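Cysteine synthase (Helicobacter pylori, PDB 6AHI) uses pyridoxal 5'-phosphate to make L-cysteine and acetate from O-acetyl-L-serine and hydrogen sulfide, and also acts as an O-acetylserine-dependent cystathionine beta-synthase. Local coordinates at residues P162-E167 against A186-Y191; S174-I179 against L276-R281. All blocks are in the same frame, centred on the assembly; numbering follows the deposited sequence.

Contact 1: P162-E167 against A186-Y191; sequences PEIVQE and AGTARY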
# COMPACT_ATOMS: atom_id res chain seq x y z
N PRO A 162 8.41 17.07 -12.65
CA PRO A 162 9.63 16.70 -13.37
C PRO A 162 9.77 15.18 -13.55
O PRO A 162 10.29 14.69 -14.58
CB PRO A 162 10.79 17.25 -12.53
CG PRO A 162 10.17 18.29 -11.64
CD PRO A 162 8.71 17.90 -11.46
N GLU A 163 9.31 14.43 -12.57
CA GLU A 163 9.38 12.96 -12.64
C GLU A 163 8.51 12.46 -13.80
O GLU A 163 8.88 11.60 -14.55
CB GLU A 163 8.91 12.41 -11.28
CG GLU A 163 9.45 11.06 -10.90
CD GLU A 163 8.81 10.63 -9.59
OE1 GLU A 163 9.31 11.01 -8.51
OE2 GLU A 163 7.80 9.94 -9.66
N ILE A 164 7.33 13.05 -13.95
CA ILE A 164 6.40 12.71 -15.04
C ILE A 164 7.04 12.96 -16.40
O ILE A 164 6.97 12.11 -17.27
CB ILE A 164 5.08 13.48 -14.88
CG1 ILE A 164 4.23 12.87 -13.76
CG2 ILE A 164 4.33 13.54 -16.21
CD1 ILE A 164 3.12 13.75 -13.26
N VAL A 165 7.64 14.14 -16.60
CA VAL A 165 8.23 14.44 -17.89
C VAL A 165 9.44 13.52 -18.13
O VAL A 165 9.66 13.15 -19.27
CB VAL A 165 8.60 15.92 -18.04
CG1 VAL A 165 9.33 16.16 -19.35
CG2 VAL A 165 7.36 16.78 -17.97
N GLN A 166 10.19 13.16 -17.10
CA GLN A 166 11.31 12.20 -17.28
C GLN A 166 10.80 10.86 -17.81
O GLN A 166 11.45 10.27 -18.64
CB GLN A 166 12.05 11.92 -15.97
CG GLN A 166 12.95 13.06 -15.53
CD GLN A 166 13.73 12.70 -14.29
OE1 GLN A 166 14.00 11.53 -14.00
NE2 GLN A 166 14.10 13.73 -13.54
N GLU A 167 9.66 10.38 -17.32
CA GLU A 167 9.11 9.06 -17.69
C GLU A 167 8.34 9.15 -19.03
O GLU A 167 8.35 8.21 -19.81
CB GLU A 167 8.06 8.53 -16.70
CG GLU A 167 8.54 8.24 -15.29
CD GLU A 167 7.40 7.93 -14.31
OE1 GLU A 167 6.66 8.89 -13.98
OE2 GLU A 167 7.23 6.70 -13.91
N ALA A 186 -2.49 22.54 -9.73
CA ALA A 186 -1.87 23.80 -10.07
C ALA A 186 -0.35 23.68 -10.22
O ALA A 186 0.23 24.31 -11.11
CB ALA A 186 -2.21 24.86 -9.04
N GLY A 187 0.29 22.96 -9.30
CA GLY A 187 1.74 22.81 -9.31
C GLY A 187 2.24 22.05 -10.53
O GLY A 187 3.21 22.45 -11.22
N THR A 188 1.57 20.94 -10.79
CA THR A 188 1.89 20.05 -11.88
C THR A 188 1.59 20.76 -13.20
O THR A 188 2.41 20.72 -14.11
CB THR A 188 1.15 18.72 -11.77
OG1 THR A 188 1.38 18.17 -10.48
CG2 THR A 188 1.60 17.71 -12.80
N ALA A 189 0.43 21.44 -13.28
CA ALA A 189 0.02 22.11 -14.49
C ALA A 189 1.01 23.20 -14.88
O ALA A 189 1.33 23.38 -16.07
CB ALA A 189 -1.37 22.66 -14.34
N ARG A 190 1.48 23.95 -13.88
CA ARG A 190 2.43 25.06 -14.13
C ARG A 190 3.69 24.50 -14.79
O ARG A 190 4.13 25.04 -15.77
CB ARG A 190 2.84 25.73 -12.82
CG ARG A 190 3.84 26.86 -12.99
CD ARG A 190 4.23 27.58 -11.72
NE ARG A 190 3.34 27.29 -10.60
CZ ARG A 190 2.01 27.35 -10.63
NH2 ARG A 190 1.28 26.66 -9.79
N TYR A 191 4.22 23.43 -14.23
CA TYR A 191 5.45 22.80 -14.77
C TYR A 191 5.24 22.23 -16.18
O TYR A 191 6.08 22.43 -17.05
CB TYR A 191 5.94 21.67 -13.86
CG TYR A 191 7.27 21.11 -14.29
CD1 TYR A 191 8.47 21.69 -13.91
CD2 TYR A 191 7.32 20.02 -15.14
CE1 TYR A 191 9.68 21.17 -14.32
CE2 TYR A 191 8.52 19.49 -15.57
CZ TYR A 191 9.71 20.05 -15.14
OH TYR A 191 10.89 19.51 -15.54
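P162 lies over one face of the Y191 ring. Its CG stands 4.2 Å from the centroid of the Y191 ring, 22° off the normal, a CH-pi contact, while P162 CA comes within 3.7 Å of Y191 CE2. Proline suits the place: early in helix 160-168 its missing amide hydrogen costs little, and its compact ring offers C-H groups to the aromatic face. Y191 swings its CG anti to the backbone N (chi1 -174°), which carries the phenol across to the neighbouring helix. Two residues on, I164 is more loosely engaged, with CD1 4.3 Å from T188 CG2; the hydroxyl of T188 bonds back to T184 O, so its methyl is what faces I164. V165 then reaches the tyrosine edge, near the ring plane, with CG2 3.8 Å from Y191 CE2. The branched, apolar I164 and V165 suit these methyl and ring-edge contacts. The Y191 ring also meets Y157 of helix 151-158 edge-to-face. The segment axes cross at -48°, and their 10.6 Å separation is spanned at one end by the Y191 ring. Such packing joins the helices before and after strand 174-178, neighbours on one side of a Rossmann-like alpha/beta domain.

Contact 2: S174-I179 against L276-R281; sequences SFVAGI and LKEAQR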
# COMPACT_ATOMS: atom_id res chain seq x y z
N SER A 174 -3.04 16.41 -22.85
CA SER A 174 -3.89 16.90 -21.80
C SER A 174 -3.41 16.36 -20.44
O SER A 174 -2.88 15.25 -20.31
CB SER A 174 -5.33 16.50 -22.10
OG SER A 174 -6.19 17.03 -21.08
N PHE A 175 -3.67 17.18 -19.41
CA PHE A 175 -3.48 16.87 -18.01
C PHE A 175 -4.81 17.05 -17.29
O PHE A 175 -5.41 18.11 -17.32
CB PHE A 175 -2.40 17.76 -17.39
CG PHE A 175 -2.21 17.60 -15.90
CD1 PHE A 175 -2.06 16.34 -15.35
CD2 PHE A 175 -2.20 18.71 -15.06
CE1 PHE A 175 -1.87 16.19 -13.98
CE2 PHE A 175 -2.02 18.54 -13.69
CZ PHE A 175 -1.85 17.29 -13.16
N VAL A 176 -5.27 15.97 -16.68
CA VAL A 176 -6.54 15.87 -16.03
C VAL A 176 -6.28 15.45 -14.59
O VAL A 176 -5.71 14.38 -14.38
CB VAL A 176 -7.41 14.80 -16.74
CG1 VAL A 176 -8.74 14.62 -16.04
CG2 VAL A 176 -7.59 15.12 -18.22
N ALA A 177 -6.73 16.26 -13.61
CA ALA A 177 -6.45 15.92 -12.21
C ALA A 177 -7.55 16.47 -11.30
O ALA A 177 -8.10 17.55 -11.56
CB ALA A 177 -5.10 16.46 -11.80
N GLY A 178 -7.85 15.69 -10.26
CA GLY A 178 -8.78 16.09 -9.21
C GLY A 178 -8.26 17.29 -8.42
O GLY A 178 -7.04 17.45 -8.23
N ILE A 179 -9.21 18.11 -7.97
CA ILE A 179 -8.95 19.31 -7.18
C ILE A 179 -9.64 19.16 -5.83
O ILE A 179 -10.87 18.96 -5.79
CB ILE A 179 -9.44 20.57 -7.91
CG1 ILE A 179 -8.62 20.85 -9.16
CG2 ILE A 179 -9.49 21.78 -6.96
CD1 ILE A 179 -9.35 21.67 -10.17
N LEU A 276 -11.10 9.68 -19.23
CA LEU A 276 -11.75 8.92 -20.29
C LEU A 276 -12.60 9.84 -21.17
O LEU A 276 -12.56 9.75 -22.39
CB LEU A 276 -12.60 7.84 -19.62
CG LEU A 276 -12.87 6.57 -20.39
CD1 LEU A 276 -11.55 5.95 -20.86
CD2 LEU A 276 -13.65 5.59 -19.51
N LYS A 277 -13.34 10.76 -20.54
CA LYS A 277 -14.13 11.76 -21.27
C LYS A 277 -13.23 12.69 -22.09
O LYS A 277 -13.53 12.97 -23.28
CB LYS A 277 -15.01 12.55 -20.29
CG LYS A 277 -16.16 11.72 -19.73
CD LYS A 277 -17.04 12.49 -18.78
CE LYS A 277 -17.94 11.56 -18.03
NZ LYS A 277 -18.82 12.33 -17.13
N GLU A 278 -12.10 13.10 -21.52
CA GLU A 278 -11.16 13.92 -22.23
C GLU A 278 -10.57 13.13 -23.42
O GLU A 278 -10.51 13.67 -24.54
CB GLU A 278 -10.14 14.52 -21.27
CG GLU A 278 -8.99 15.27 -21.94
CD GLU A 278 -9.29 16.66 -22.50
OE1 GLU A 278 -10.47 17.02 -22.63
OE2 GLU A 278 -8.31 17.37 -22.85
N ALA A 279 -10.10 11.90 -23.20
CA ALA A 279 -9.51 11.11 -24.32
C ALA A 279 -10.54 10.95 -25.45
O ALA A 279 -10.18 11.05 -26.63
CB ALA A 279 -9.04 9.75 -23.86
N GLN A 280 -11.81 10.77 -25.09
CA GLN A 280 -12.86 10.50 -26.06
C GLN A 280 -13.16 11.74 -26.91
O GLN A 280 -13.69 11.57 -27.99
CB GLN A 280 -14.12 9.98 -25.37
CG GLN A 280 -14.00 8.50 -25.02
CD GLN A 280 -15.12 8.01 -24.14
OE1 GLN A 280 -15.94 8.78 -23.67
NE2 GLN A 280 -15.18 6.70 -23.94
N ARG A 281 -12.83 12.95 -26.44
CA ARG A 281 -13.12 14.16 -27.18
C ARG A 281 -11.90 14.62 -27.98
O ARG A 281 -12.00 15.57 -28.72
CB ARG A 281 -13.65 15.28 -26.27
CG ARG A 281 -12.61 15.96 -25.38
CD ARG A 281 -13.09 17.19 -24.62
NE ARG A 281 -14.22 16.92 -23.74
CZ ARG A 281 -14.15 16.68 -22.42
NH1 ARG A 281 -13.03 16.88 -21.74
NH2 ARG A 281 -15.23 16.25 -21.79
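S174 and E278 meet through a hydrogen bond between strand and helix, S174 OG donating to E278 OE2 at 2.8 Å. The hydroxyl comes to the anti side of the carboxylate oxygen and stands 33° out of the carboxylate plane. A small serine fits here, since it supplies a donor on a short arm at the start of the strand. Just beside this bond, V176 CG2 packs against the aliphatic part of E278, 4.0 Å from CG; a beta-branched valine suits both the extended strand and the apolar stem of the glutamate.

The bend of E278 at chi2 (75°) folds its chain, bringing CB and CG of the stem obliquely past V176 CG2 while the carboxylate turns to the serine. In the second shell, R281 NH1 forms a salt bridge with E278 OE1 at 2.7 Å, using the anti lone pair of that oxygen, and the carbonyl O of K277 lies over the face of the R281 guanidinium. R200 of the adjoining strand pairs with E278 OE2, the oxygen already taken by the serine. Two arginines thus pair with a buried carboxylate and would be expected to favour its ionised form, while R281 is itself anchored to E242. Helix 266-281 is packed against the mixed sheet, held to strand 174-178 by S174 and V176 and to strand 200-206 by R200, the helix-on-sheet layering of an alpha/beta domain in PLP-dependent enzymes of fold type II.

Contacts 1 and 2, with centres about 16 Å apart, are joined by strand 174-178, which follows helix 160-168 and leads into helix 183-195. F175 points away from E278 and packs under contact 1, its CZ 3.5 Å from T188 CG2, whereas S174 and V176 face helix 266-281; helices therefore lie on both sides of the strand. Segment 174-179 leads directly into G180, the first of residues 180-184, a pyridoxal 5'-phosphate site by similarity that runs into the first turn of helix 183-195. T188 of contact 1 lies one helical turn past T184. The meeting of V176 with E278 is set back, V176 being about 11 Å from T184 and from S267, another predicted cofactor residue, between side chains.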